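Local atomic coordinates of protein F01G10.3, confirmed by transcript evidence (Caenorhabditis elegans, PDB entry 3K6J), a protein that probably serves as the NAD+-dependent 3-hydroxyacyl-CoA dehydrogenase part of a multifunctional enzyme and carries a bound zinc ion. Residues Tyr311-Asn316 against Tyr320-Lys325; Lys250-Tyr255 against Gln337-Val342; Gly35-Pro40 against Thr214-Cys219; Glu50-Asn55 against Lys157-Phe162. All blocks are in the same frame, centred on the assembly; numbering follows the deposited sequence.

In the fold
The four contacts fall into two groups on opposite sides of the chain's centre, and their chemistry follows their place. Contacts 1 and 2, with centres about 21 Å apart, belong to the helix-rich C-terminal part; contacts 3 and 4, about 13 Å apart, tie the loop ahead of strand 56-60 to the Rossmann-type part. Contact 3 is the buried one, an oblique aromatic pair; the others are partly buried. Only contact 1 has hydrogen bonds between its segments, in a short loop closure, whereas contact 2 joins two helices by apolar contact and contact 4 sets a ring on a turn. Helix 209-221 supplies one segment of contact 3 and flanks contact 4, where Thr-214 reaches Tyr-52.

Contact 1: Tyr311-Asn316 against Tyr320-Lys325; sequences YGRKTN and YKYDDK
Asn-316 and Tyr-322 bring their CA atoms to 4.7 Å, where Tyr-322 N donates to Asn-316 O at 2.7 Å. The side chain of Asn-316 returns the grip: its ND2 reaches Tyr-322 O at 2.6 Å, with an N-H...O angle of 160°. The acceptor lies near the amide plane, although the donor stands above the carbonyl plane. One residue thus engages both backbone polar atoms of Tyr-322. Arg-313 crosses the tyrosine ring at about a right angle, its CG over the centre of one face, 3.8 Å from the centroid in a CH-pi contact. Farther out, CE1 of the ring lies over a face of the guanidinium, the planes 43° apart. A water joins Arg-313 NE to Tyr-322 OH, while Asp-280 also bonds that hydroxyl and Gln-327 O takes Arg-313 NH1. The loop between helix 300-307 and strand 321-322 is therefore closed by two hydrogen bonds at the main chain of Tyr-322, to a backbone carbonyl and from a side-chain amide, and by arginine cover with a water bridge at the hydroxyl.

Contact 2: Lys250-Tyr255 against Gln337-Val342; sequences KLMYEY and QIIRRV
Tyr-253, whose CB meets Val-342 CG1 at 4.4 Å, has CA of Lys-250 over one face of its ring, 3.8 Å above the plane and displaced toward the rim. The ring thus folds back on its own helix and only the base of the side chain addresses Val-342. This is helix-helix packing in the helical C-terminal part of a 3-hydroxyacyl-CoA dehydrogenase fold: the end of helix 234-253 lies against the end of helix 333-341, with no hydrogen bond between the two segments. Its apolar centre is Met-252 with Ile-339. CD1 of Ile-339 lies across the Met-252 side chain at an oblique angle, 3.8 Å from Met-252 CB and 3.7 Å from Met-252 SD. The chi1 of Ile-339 is -50°, which sets CG1 anti to the carbonyl carbon and CG2 anti to the backbone N, so the two branches can serve different partners, CD1 the methionine side chain and CG2 the main chain. Ile-301 of helix 300-307 touches Met-252, Tyr-253 and Ile-339, making a third helix part of the same cluster. The backbones also meet, Tyr-253 O lying 3.5 Å from Val-342 C, and CG2 of Ile-339 sits 3.4 Å from Met-252 O.

Contact 3: Gly35-Pro40 against Thr214-Cys219; sequences GQWSLP and TAFQAC
Phe-216 of helix 209-221 meets Trp-37 of the loop ahead of strand 56-60. Thr-214 comes first, its OG1 hydrogen-bonded to Gln-210 O within the helix and to Tyr-52 N in the same loop as Trp-37. Phe-216 then carries the contact. Trp-37 CD1 stands over the centre of one face of its ring, 3.6 Å above the plane, and the indole five-membered ring lies obliquely, planes at 33° and centroids 4.3 Å apart. A chi1 of 61°, between the backbone N and carbonyl carbon of Trp-37, turns the indole toward the helix. The side chains run in opposing senses, overlapping at the rings. Gly-35, which opens the inverse gamma turn centred on Gln-36, adds its CA at 4.3 Å from Phe-216 CE2. Cys-219 packs against Val-199 and Ile-201 of strand 198-202, which Phe-216 also touches. The zinc lies about 13 Å from the phenylalanine side chain. Between the two segments the hold is dispersion; the hydrogen bond comes farther along the loop, at Tyr-52.

Contact 4: Glu50-Asn55 against Lys157-Phe162; sequences EAYDVN and KSTCIF
Tyr-52 and Thr-159 form a CH-pi contact that sets the loop just ahead of strand 56-60, the first strand of the Rossmann-type sheet, on the turn leading into strand 161-164. The CB of Thr-159 stands over the ring centre, 3.9 Å from the centroid and 9° off the normal. Over that same face, Thr-159 CG2 leans toward one flank, 3.5 Å from Tyr-52 CE1, and Thr-159 O toward the other, 3.5 Å from Tyr-52 CD2. With CG anti to the carbonyl carbon (chi1 -52°), the ring swings beside its own backbone N and turns one face to Thr-159. Ile-161 adds CD1 at the ring edge, 4.3 Å from Tyr-52 CE2. The platform is a type I beta turn, closed by Cys-160 N on Lys-157 O at 3.1 Å. Asp-132 links both segments, salt-bridged to Lys-157 and hydrogen-bonded to Asn-55 N. Ile-161 sits between strands 133-136 and 184-188, touching Leu-133 and Val-185, and helix 209-221 flanks the loop, with Thr-214 touching both Val-54 and Ile-161.

Contact 1: Tyr311-Asn316 against Tyr320-Lys325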
loop_
_atom_site.group_PDB
_atom_site.type_symbol
_atom_site.label_atom_id
_atom_site.label_comp_id
_atom_site.label_asym_id
_atom_site.label_seq_id
_atom_site.Cartn_x
_atom_site.Cartn_y
_atom_site.Cartn_z
ATOM N N TYR A 311 -7.138 -8.292 -19.200
ATOM C CA TYR A 311 -6.943 -8.151 -17.756
ATOM C C TYR A 311 -5.649 -7.431 -17.395
ATOM O O TYR A 311 -5.388 -7.152 -16.223
ATOM C CB TYR A 311 -6.998 -9.521 -17.059
ATOM C CG TYR A 311 -8.346 -10.220 -17.141
ATOM C CD1 TYR A 311 -9.544 -9.495 -17.119
ATOM C CD2 TYR A 311 -8.423 -11.611 -17.214
ATOM C CE1 TYR A 311 -10.775 -10.137 -17.190
ATOM C CE2 TYR A 311 -9.653 -12.263 -17.282
ATOM C CZ TYR A 311 -10.818 -11.524 -17.270
ATOM O OH TYR A 311 -12.025 -12.175 -17.333
ATOM N N GLY A 312 -4.843 -7.138 -18.409
ATOM C CA GLY A 312 -3.594 -6.439 -18.202
ATOM C C GLY A 312 -2.427 -7.261 -18.668
ATOM O O GLY A 312 -2.471 -7.878 -19.730
ATOM N N ARG A 313 -1.382 -7.271 -17.854
ATOM C CA ARG A 313 -0.137 -7.913 -18.209
ATOM C C ARG A 313 -0.253 -9.421 -18.316
ATOM O O ARG A 313 0.414 -10.034 -19.145
ATOM C CB ARG A 313 0.935 -7.535 -17.202
ATOM C CG ARG A 313 1.446 -6.145 -17.422
ATOM C CD ARG A 313 2.686 -5.881 -16.615
ATOM N NE ARG A 313 3.276 -4.612 -17.016
ATOM C CZ ARG A 313 4.274 -4.487 -17.883
ATOM N NH1 ARG A 313 4.811 -5.568 -18.447
ATOM N NH2 ARG A 313 4.737 -3.279 -18.181
ATOM N N LYS A 314 -1.103 -10.006 -17.478
ATOM C CA LYS A 314 -1.259 -11.456 -17.410
ATOM C C LYS A 314 -1.918 -12.013 -18.676
ATOM O O LYS A 314 -1.679 -13.166 -19.041
ATOM C CB LYS A 314 -2.045 -11.863 -16.156
ATOM C CG LYS A 314 -3.535 -11.522 -16.190
ATOM C CD LYS A 314 -4.155 -11.551 -14.800
ATOM C CE LYS A 314 -4.219 -12.963 -14.222
ATOM N NZ LYS A 314 -4.747 -12.932 -12.835
ATOM N N THR A 315 -2.731 -11.180 -19.330
ATOM C CA THR A 315 -3.385 -11.529 -20.590
ATOM C C THR A 315 -2.740 -10.815 -21.764
ATOM O O THR A 315 -3.273 -10.834 -22.870
ATOM C CB THR A 315 -4.906 -11.212 -20.581
ATOM O OG1 THR A 315 -5.137 -9.872 -20.113
ATOM C CG2 THR A 315 -5.651 -12.206 -19.694
ATOM N N ASN A 316 -1.590 -10.184 -21.509
ATOM C CA ASN A 316 -0.822 -9.425 -22.523
ATOM C C ASN A 316 -1.561 -8.248 -23.191
ATOM O O ASN A 316 -1.006 -7.547 -24.043
ATOM C CB ASN A 316 -0.202 -10.368 -23.564
ATOM C CG ASN A 316 1.078 -11.017 -23.070
ATOM O OD1 ASN A 316 1.059 -12.124 -22.535
ATOM N ND2 ASN A 316 2.196 -10.320 -23.230
ATOM N N TYR A 320 -3.496 -1.298 -22.007
ATOM C CA TYR A 320 -2.397 -1.229 -22.955
ATOM C C TYR A 320 -2.256 -2.573 -23.673
ATOM O O TYR A 320 -3.105 -3.451 -23.530
ATOM C CB TYR A 320 -1.097 -0.861 -22.232
ATOM C CG TYR A 320 -1.079 0.544 -21.653
ATOM C CD1 TYR A 320 -0.467 1.592 -22.344
ATOM C CD2 TYR A 320 -1.673 0.831 -20.414
ATOM C CE1 TYR A 320 -0.443 2.889 -21.818
ATOM C CE2 TYR A 320 -1.649 2.122 -19.886
ATOM C CZ TYR A 320 -1.029 3.142 -20.593
ATOM O OH TYR A 320 -0.991 4.413 -20.092
ATOM N N LYS A 321 -1.194 -2.723 -24.455
ATOM C CA LYS A 321 -0.822 -4.030 -24.977
ATOM C C LYS A 321 0.624 -4.352 -24.624
ATOM O O LYS A 321 1.488 -3.469 -24.556
ATOM C CB LYS A 321 -1.085 -4.158 -26.490
ATOM C CG LYS A 321 -0.498 -3.042 -27.359
ATOM C CD LYS A 321 -0.477 -3.397 -28.846
ATOM C CE LYS A 321 0.920 -3.821 -29.299
ATOM N NZ LYS A 321 1.068 -3.725 -30.778
ATOM N N TYR A 322 0.866 -5.632 -24.387
ATOM C CA TYR A 322 2.145 -6.093 -23.901
ATOM C C TYR A 322 2.658 -7.189 -24.824
ATOM O O TYR A 322 2.165 -8.324 -24.826
ATOM C CB TYR A 322 2.008 -6.549 -22.441
ATOM C CG TYR A 322 1.397 -5.462 -21.570
ATOM C CD1 TYR A 322 2.197 -4.463 -21.009
ATOM C CD2 TYR A 322 0.020 -5.405 -21.352
ATOM C CE1 TYR A 322 1.647 -3.449 -20.234
ATOM C CE2 TYR A 322 -0.541 -4.392 -20.587
ATOM C CZ TYR A 322 0.283 -3.420 -20.030
ATOM O OH TYR A 322 -0.253 -2.422 -19.268
ATOM N N ASP A 323 3.637 -6.810 -25.638
ATOM C CA ASP A 323 4.231 -7.695 -26.630
ATOM C C ASP A 323 4.990 -8.860 -25.965
ATOM O O ASP A 323 5.462 -8.742 -24.823
ATOM C CB ASP A 323 5.125 -6.866 -27.569
ATOM C CG ASP A 323 6.475 -7.500 -27.809
ATOM O OD1 ASP A 323 7.481 -6.952 -27.298
ATOM O OD2 ASP A 323 6.527 -8.550 -28.490
ATOM N N ASP A 324 5.084 -9.983 -26.684
ATOM C CA ASP A 324 5.847 -11.148 -26.225
ATOM C C ASP A 324 7.337 -11.036 -26.531
ATOM O O ASP A 324 7.756 -11.174 -27.686
ATOM C CB ASP A 324 5.269 -12.446 -26.803
ATOM C CG ASP A 324 4.259 -13.102 -25.871
ATOM O OD1 ASP A 324 3.257 -12.443 -25.499
ATOM O OD2 ASP A 324 4.478 -14.281 -25.512
ATOM N N LYS A 325 8.110 -10.742 -25.487
ATOM C CA LYS A 325 9.574 -10.819 -25.482
ATOM C C LYS A 325 10.058 -10.385 -24.094
ATOM O O LYS A 325 10.157 -11.221 -23.187
ATOM C CB LYS A 325 10.214 -9.984 -26.601
ATOM C CG LYS A 325 11.526 -10.581 -27.119
ATOM C CD LYS A 325 11.721 -10.323 -28.609
ATOM C CE LYS A 325 12.741 -11.278 -29.185
ATOM N NZ LYS A 325 13.275 -10.760 -30.463
HETATM O O HOH W 1 1.107 -2.170 -16.719
#

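Contact 2: Lys250-Tyr255 against Gln337-Val342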
loop_
_atom_site.group_PDB
_atom_site.type_symbol
_atom_site.label_atom_id
_atom_site.label_comp_id
_atom_site.label_asym_id
_atom_site.label_seq_id
_atom_site.Cartn_x
_atom_site.Cartn_y
_atom_site.Cartn_z
ATOM N N LYS A 250 -14.421 7.380 -15.648
ATOM C CA LYS A 250 -15.333 8.369 -16.226
ATOM C C LYS A 250 -14.630 9.199 -17.300
ATOM O O LYS A 250 -15.253 9.569 -18.301
ATOM C CB LYS A 250 -15.918 9.290 -15.165
ATOM C CG LYS A 250 -17.058 8.704 -14.351
ATOM C CD LYS A 250 -17.452 9.668 -13.220
ATOM C CE LYS A 250 -18.413 9.028 -12.227
ATOM N NZ LYS A 250 -18.552 9.891 -11.016
ATOM N N LEU A 251 -13.338 9.469 -17.103
ATOM C CA LEU A 251 -12.563 10.229 -18.068
ATOM C C LEU A 251 -12.530 9.543 -19.433
ATOM O O LEU A 251 -12.391 10.204 -20.468
ATOM C CB LEU A 251 -11.138 10.461 -17.560
ATOM C CG LEU A 251 -10.976 11.462 -16.411
ATOM C CD1 LEU A 251 -9.552 11.419 -15.848
ATOM C CD2 LEU A 251 -11.370 12.889 -16.814
ATOM N N MET A 252 -12.653 8.216 -19.422
ATOM C CA MET A 252 -12.633 7.431 -20.647
ATOM C C MET A 252 -14.008 7.360 -21.309
ATOM O O MET A 252 -14.132 7.686 -22.492
ATOM C CB MET A 252 -12.077 6.018 -20.403
ATOM C CG MET A 252 -10.566 5.949 -20.212
ATOM S SD MET A 252 -9.995 4.260 -20.005
ATOM C CE MET A 252 -11.022 3.705 -18.639
ATOM N N TYR A 253 -15.035 6.950 -20.563
ATOM C CA TYR A 253 -16.349 6.743 -21.172
ATOM C C TYR A 253 -17.240 7.978 -21.312
ATOM O O TYR A 253 -18.059 8.024 -22.226
ATOM C CB TYR A 253 -17.113 5.549 -20.576
ATOM C CG TYR A 253 -17.471 5.641 -19.119
ATOM C CD1 TYR A 253 -16.743 4.928 -18.164
ATOM C CD2 TYR A 253 -18.551 6.414 -18.688
ATOM C CE1 TYR A 253 -17.067 4.988 -16.820
ATOM C CE2 TYR A 253 -18.881 6.489 -17.337
ATOM C CZ TYR A 253 -18.131 5.767 -16.412
ATOM O OH TYR A 253 -18.444 5.830 -15.072
ATOM N N GLU A 254 -17.093 8.961 -20.418
ATOM C CA GLU A 254 -17.881 10.194 -20.496
ATOM C C GLU A 254 -17.162 11.281 -21.280
ATOM O O GLU A 254 -17.806 12.119 -21.935
ATOM C CB GLU A 254 -18.252 10.717 -19.112
ATOM C CG GLU A 254 -19.482 10.061 -18.515
ATOM C CD GLU A 254 -19.653 10.412 -17.057
ATOM O OE1 GLU A 254 -20.179 9.565 -16.301
ATOM O OE2 GLU A 254 -19.248 11.532 -16.660
ATOM N N TYR A 255 -15.833 11.274 -21.199
ATOM C CA TYR A 255 -14.996 12.193 -21.959
ATOM C C TYR A 255 -14.225 11.309 -22.907
ATOM O O TYR A 255 -14.438 10.098 -22.933
ATOM C CB TYR A 255 -14.084 12.998 -21.022
ATOM C CG TYR A 255 -14.855 13.695 -19.917
ATOM C CD1 TYR A 255 -15.243 15.025 -20.044
ATOM C CD2 TYR A 255 -15.224 13.011 -18.754
ATOM C CE1 TYR A 255 -15.965 15.665 -19.035
ATOM C CE2 TYR A 255 -15.945 13.638 -17.745
ATOM C CZ TYR A 255 -16.315 14.966 -17.889
ATOM O OH TYR A 255 -17.036 15.596 -16.879
ATOM N N GLN A 337 -10.827 2.186 -29.852
ATOM C CA GLN A 337 -12.116 1.982 -30.507
ATOM C C GLN A 337 -13.213 1.849 -29.469
ATOM O O GLN A 337 -14.269 2.478 -29.598
ATOM C CB GLN A 337 -12.089 0.769 -31.452
ATOM C CG GLN A 337 -11.493 1.084 -32.819
ATOM C CD GLN A 337 -11.207 -0.153 -33.657
ATOM O OE1 GLN A 337 -10.268 -0.905 -33.383
ATOM N NE2 GLN A 337 -11.996 -0.348 -34.705
ATOM N N ILE A 338 -12.952 1.053 -28.433
ATOM C CA ILE A 338 -13.873 0.933 -27.301
ATOM C C ILE A 338 -14.160 2.310 -26.686
ATOM O O ILE A 338 -15.318 2.624 -26.389
ATOM C CB ILE A 338 -13.346 -0.056 -26.230
ATOM C CG1 ILE A 338 -12.979 -1.396 -26.876
ATOM C CG2 ILE A 338 -14.383 -0.254 -25.133
ATOM C CD1 ILE A 338 -12.206 -2.352 -25.977
ATOM N N ILE A 339 -13.109 3.127 -26.539
ATOM C CA ILE A 339 -13.201 4.470 -25.927
ATOM C C ILE A 339 -13.988 5.454 -26.816
ATOM O O ILE A 339 -14.934 6.115 -26.346
ATOM C CB ILE A 339 -11.785 5.088 -25.555
ATOM C CG1 ILE A 339 -10.899 4.123 -24.747
ATOM C CG2 ILE A 339 -11.932 6.421 -24.808
ATOM C CD1 ILE A 339 -11.398 3.792 -23.368
ATOM N N ARG A 340 -13.601 5.548 -28.091
ATOM C CA ARG A 340 -14.311 6.404 -29.055
ATOM C C ARG A 340 -15.802 6.062 -29.141
ATOM O O ARG A 340 -16.653 6.960 -29.094
ATOM C CB ARG A 340 -13.657 6.355 -30.440
ATOM C CG ARG A 340 -12.326 7.110 -30.554
ATOM C CD ARG A 340 -12.496 8.645 -30.486
ATOM N NE ARG A 340 -11.253 9.292 -30.040
ATOM C CZ ARG A 340 -11.005 9.711 -28.795
ATOM N NH1 ARG A 340 -11.917 9.588 -27.835
ATOM N NH2 ARG A 340 -9.835 10.268 -28.508
ATOM N N ARG A 341 -16.107 4.764 -29.217
ATOM C CA ARG A 341 -17.481 4.269 -29.378
ATOM C C ARG A 341 -18.452 4.631 -28.239
ATOM O O ARG A 341 -19.667 4.622 -28.446
ATOM C CB ARG A 341 -17.467 2.756 -29.616
ATOM C CG ARG A 341 -18.693 2.199 -30.350
ATOM C CD ARG A 341 -18.476 0.754 -30.819
ATOM N NE ARG A 341 -18.177 -0.167 -29.718
ATOM C CZ ARG A 341 -16.958 -0.616 -29.413
ATOM N NH1 ARG A 341 -15.903 -0.239 -30.130
ATOM N NH2 ARG A 341 -16.790 -1.442 -28.387
ATOM N N VAL A 342 -17.932 4.937 -27.048
ATOM C CA VAL A 342 -18.783 5.355 -25.922
ATOM C C VAL A 342 -18.523 6.807 -25.512
ATOM O O VAL A 342 -17.695 7.500 -26.110
ATOM C CB VAL A 342 -18.633 4.446 -24.685
ATOM C CG1 VAL A 342 -19.891 4.528 -23.837
ATOM C CG2 VAL A 342 -18.366 2.995 -25.085
#

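Contact 3: Gly35-Pro40 against Thr214-Cys219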
loop_
_atom_site.group_PDB
_atom_site.type_symbol
_atom_site.label_atom_id
_atom_site.label_comp_id
_atom_site.label_asym_id
_atom_site.label_seq_id
_atom_site.Cartn_x
_atom_site.Cartn_y
_atom_site.Cartn_z
ATOM N N GLY A 35 6.940 9.585 12.575
ATOM C CA GLY A 35 8.068 9.320 13.482
ATOM C C GLY A 35 7.771 9.813 14.886
ATOM O O GLY A 35 8.387 9.347 15.854
ATOM N N GLN A 36 6.802 10.713 15.033
ATOM C CA GLN A 36 6.442 11.193 16.395
ATOM C C GLN A 36 5.301 10.396 17.032
ATOM O O GLN A 36 4.297 10.965 17.468
ATOM C CB GLN A 36 6.121 12.696 16.385
ATOM C CG GLN A 36 7.362 13.574 16.191
ATOM C CD GLN A 36 7.023 15.019 15.801
ATOM O OE1 GLN A 36 6.144 15.649 16.380
ATOM N NE2 GLN A 36 7.710 15.527 14.806
ATOM N N TRP A 37 5.467 9.074 17.078
ATOM C CA TRP A 37 4.359 8.162 17.415
ATOM C C TRP A 37 4.021 8.167 18.893
ATOM O O TRP A 37 4.878 8.421 19.740
ATOM C CB TRP A 37 4.679 6.726 16.942
ATOM C CG TRP A 37 5.899 6.147 17.562
ATOM C CD1 TRP A 37 7.156 6.161 17.058
ATOM C CD2 TRP A 37 5.968 5.462 18.826
ATOM N NE1 TRP A 37 8.021 5.533 17.930
ATOM C CE2 TRP A 37 7.309 5.102 19.027
ATOM C CE3 TRP A 37 5.016 5.129 19.803
ATOM C CZ2 TRP A 37 7.742 4.425 20.170
ATOM C CZ3 TRP A 37 5.447 4.457 20.950
ATOM C CH2 TRP A 37 6.803 4.113 21.118
ATOM N N SER A 38 2.772 7.866 19.204
ATOM C CA SER A 38 2.366 7.570 20.565
ATOM C C SER A 38 1.342 6.443 20.627
ATOM O O SER A 38 0.394 6.404 19.833
ATOM C CB SER A 38 1.781 8.813 21.267
ATOM O OG SER A 38 1.211 8.439 22.517
ATOM N N LEU A 39 1.510 5.561 21.612
ATOM C CA LEU A 39 0.503 4.537 21.890
ATOM C C LEU A 39 -0.652 5.189 22.656
ATOM O O LEU A 39 -0.510 6.308 23.134
ATOM C CB LEU A 39 1.130 3.395 22.711
ATOM C CG LEU A 39 2.062 2.414 22.016
ATOM C CD1 LEU A 39 2.779 1.564 23.049
ATOM C CD2 LEU A 39 1.218 1.533 21.102
ATOM N N PRO A 40 -1.803 4.506 22.764
ATOM C CA PRO A 40 -2.954 5.191 23.339
ATOM C C PRO A 40 -2.756 5.570 24.801
ATOM O O PRO A 40 -1.883 5.010 25.498
ATOM C CB PRO A 40 -4.076 4.143 23.259
ATOM C CG PRO A 40 -3.629 3.152 22.287
ATOM C CD PRO A 40 -2.136 3.132 22.359
ATOM N N THR A 214 11.315 -0.506 18.703
ATOM C CA THR A 214 12.234 -1.433 18.049
ATOM C C THR A 214 11.784 -1.682 16.608
ATOM O O THR A 214 12.603 -1.713 15.707
ATOM C CB THR A 214 12.350 -2.754 18.860
ATOM O OG1 THR A 214 12.710 -2.434 20.204
ATOM C CG2 THR A 214 13.393 -3.727 18.269
ATOM N N ALA A 215 10.470 -1.834 16.391
ATOM C CA ALA A 215 9.933 -2.047 15.033
ATOM C C ALA A 215 10.125 -0.796 14.169
ATOM O O ALA A 215 10.516 -0.891 12.991
ATOM C CB ALA A 215 8.447 -2.446 15.092
ATOM N N PHE A 216 9.826 0.371 14.747
ATOM C CA PHE A 216 10.033 1.646 14.069
ATOM C C PHE A 216 11.444 1.851 13.545
ATOM O O PHE A 216 11.626 2.178 12.368
ATOM C CB PHE A 216 9.619 2.832 14.947
ATOM C CG PHE A 216 8.300 3.410 14.564
ATOM C CD1 PHE A 216 7.124 2.766 14.904
ATOM C CD2 PHE A 216 8.242 4.596 13.840
ATOM C CE1 PHE A 216 5.934 3.273 14.530
ATOM C CE2 PHE A 216 7.056 5.119 13.466
ATOM C CZ PHE A 216 5.892 4.471 13.799
ATOM N N GLN A 217 12.424 1.639 14.411
ATOM C CA GLN A 217 13.824 1.881 14.086
ATOM C C GLN A 217 14.256 0.878 13.041
ATOM O O GLN A 217 14.986 1.217 12.101
ATOM C CB GLN A 217 14.701 1.778 15.349
ATOM C CG GLN A 217 16.182 2.125 15.151
ATOM C CD GLN A 217 16.963 2.218 16.478
ATOM O OE1 GLN A 217 16.870 3.223 17.202
ATOM N NE2 GLN A 217 17.744 1.179 16.788
ATOM N N ALA A 218 13.784 -0.356 13.197
ATOM C CA ALA A 218 14.102 -1.436 12.249
ATOM C C ALA A 218 13.640 -1.111 10.832
ATOM O O ALA A 218 14.405 -1.222 9.875
ATOM C CB ALA A 218 13.505 -2.763 12.734
ATOM N N CYS A 219 12.387 -0.699 10.698
ATOM C CA CYS A 219 11.863 -0.235 9.412
ATOM C C CYS A 219 12.654 0.952 8.848
ATOM O O CYS A 219 12.922 1.005 7.635
ATOM C CB CYS A 219 10.380 0.136 9.529
ATOM S SG CYS A 219 9.271 -1.279 9.781
#

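Contact 4: Glu50-Asn55 against Lys157-Phe162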
loop_
_atom_site.group_PDB
_atom_site.type_symbol
_atom_site.label_atom_id
_atom_site.label_comp_id
_atom_site.label_asym_id
_atom_site.label_seq_id
_atom_site.Cartn_x
_atom_site.Cartn_y
_atom_site.Cartn_z
ATOM N N GLU A 50 12.511 2.895 24.683
ATOM C CA GLU A 50 13.785 2.350 24.249
ATOM C C GLU A 50 13.640 1.372 23.062
ATOM O O GLU A 50 12.831 0.424 23.101
ATOM C CB GLU A 50 14.497 1.661 25.434
ATOM C CG GLU A 50 15.820 0.938 25.069
ATOM C CD GLU A 50 16.295 -0.057 26.132
ATOM O OE1 GLU A 50 15.561 -0.311 27.127
ATOM O OE2 GLU A 50 17.416 -0.588 25.958
ATOM N N ALA A 51 14.432 1.612 22.022
ATOM C CA ALA A 51 14.575 0.683 20.906
ATOM C C ALA A 51 15.822 -0.165 21.089
ATOM O O ALA A 51 16.928 0.375 21.241
ATOM C CB ALA A 51 14.655 1.443 19.583
ATOM N N TYR A 52 15.638 -1.489 21.078
ATOM C CA TYR A 52 16.740 -2.431 20.918
ATOM C C TYR A 52 17.261 -2.301 19.507
ATOM O O TYR A 52 16.509 -1.945 18.583
ATOM C CB TYR A 52 16.271 -3.879 21.126
ATOM C CG TYR A 52 15.531 -4.111 22.411
ATOM C CD1 TYR A 52 16.195 -4.042 23.647
ATOM C CD2 TYR A 52 14.169 -4.412 22.406
ATOM C CE1 TYR A 52 15.510 -4.258 24.856
ATOM C CE2 TYR A 52 13.478 -4.631 23.600
ATOM C CZ TYR A 52 14.163 -4.554 24.829
ATOM O OH TYR A 52 13.481 -4.768 26.018
ATOM N N ASP A 53 18.542 -2.582 19.333
ATOM C CA ASP A 53 19.132 -2.540 18.002
ATOM C C ASP A 53 18.733 -3.804 17.302
ATOM O O ASP A 53 18.657 -4.863 17.925
ATOM C CB ASP A 53 20.655 -2.432 18.058
ATOM C CG ASP A 53 21.132 -1.088 18.604
ATOM O OD1 ASP A 53 22.095 -1.096 19.384
ATOM O OD2 ASP A 53 20.550 -0.024 18.262
ATOM N N VAL A 54 18.487 -3.701 16.001
ATOM C CA VAL A 54 18.126 -4.873 15.226
ATOM C C VAL A 54 19.291 -5.250 14.320
ATOM O O VAL A 54 19.475 -4.672 13.245
ATOM C CB VAL A 54 16.761 -4.676 14.487
ATOM C CG1 VAL A 54 16.575 -5.684 13.401
ATOM C CG2 VAL A 54 15.608 -4.788 15.492
ATOM N N ASN A 55 20.100 -6.209 14.767
ATOM C CA ASN A 55 21.277 -6.641 13.974
ATOM C C ASN A 55 21.044 -7.912 13.186
ATOM O O ASN A 55 21.852 -8.298 12.343
ATOM C CB ASN A 55 22.511 -6.813 14.885
ATOM C CG ASN A 55 23.101 -5.477 15.313
ATOM O OD1 ASN A 55 23.179 -5.167 16.505
ATOM N ND2 ASN A 55 23.480 -4.664 14.334
ATOM N N LYS A 157 16.043 -14.962 22.610
ATOM C CA LYS A 157 16.459 -14.099 23.710
ATOM C C LYS A 157 15.310 -13.195 24.126
ATOM O O LYS A 157 14.435 -12.879 23.311
ATOM C CB LYS A 157 17.708 -13.306 23.333
ATOM C CG LYS A 157 17.577 -12.391 22.127
ATOM C CD LYS A 157 18.951 -11.974 21.670
ATOM C CE LYS A 157 18.879 -10.771 20.770
ATOM N NZ LYS A 157 20.131 -10.595 19.982
ATOM N N SER A 158 15.294 -12.801 25.399
ATOM C CA SER A 158 14.123 -12.133 25.989
ATOM C C SER A 158 13.836 -10.764 25.390
ATOM O O SER A 158 12.741 -10.229 25.589
ATOM C CB SER A 158 14.295 -11.983 27.500
ATOM O OG SER A 158 15.457 -11.226 27.775
ATOM N N THR A 159 14.803 -10.192 24.669
ATOM C CA THR A 159 14.602 -8.883 24.030
ATOM C C THR A 159 13.924 -8.928 22.641
ATOM O O THR A 159 13.674 -7.878 22.043
ATOM C CB THR A 159 15.912 -8.050 23.968
ATOM O OG1 THR A 159 16.983 -8.833 23.428
ATOM C CG2 THR A 159 16.302 -7.582 25.359
ATOM N N CYS A 160 13.586 -10.135 22.171
ATOM C CA CYS A 160 13.164 -10.361 20.786
ATOM C C CYS A 160 11.758 -9.870 20.523
ATOM O O CYS A 160 10.810 -10.216 21.236
ATOM C CB CYS A 160 13.308 -11.837 20.390
ATOM S SG CYS A 160 13.142 -12.179 18.577
ATOM N N ILE A 161 11.623 -9.031 19.510
ATOM C CA ILE A 161 10.318 -8.545 19.159
ATOM C C ILE A 161 9.728 -9.503 18.146
ATOM O O ILE A 161 10.380 -9.867 17.169
ATOM C CB ILE A 161 10.328 -7.086 18.614
ATOM C CG1 ILE A 161 10.864 -6.092 19.656
ATOM C CG2 ILE A 161 8.950 -6.657 18.156
ATOM C CD1 ILE A 161 10.407 -6.313 21.116
ATOM N N PHE A 162 8.472 -9.871 18.386
ATOM C CA PHE A 162 7.751 -10.746 17.494
ATOM C C PHE A 162 6.768 -9.958 16.669
ATOM O O PHE A 162 5.850 -9.337 17.202
ATOM C CB PHE A 162 7.014 -11.848 18.275
ATOM C CG PHE A 162 7.923 -12.749 19.074
ATOM C CD1 PHE A 162 9.169 -13.086 18.618
ATOM C CD2 PHE A 162 7.493 -13.296 20.268
ATOM C CE1 PHE A 162 9.995 -13.924 19.346
ATOM C CE2 PHE A 162 8.307 -14.137 20.995
ATOM C CZ PHE A 162 9.559 -14.450 20.533
#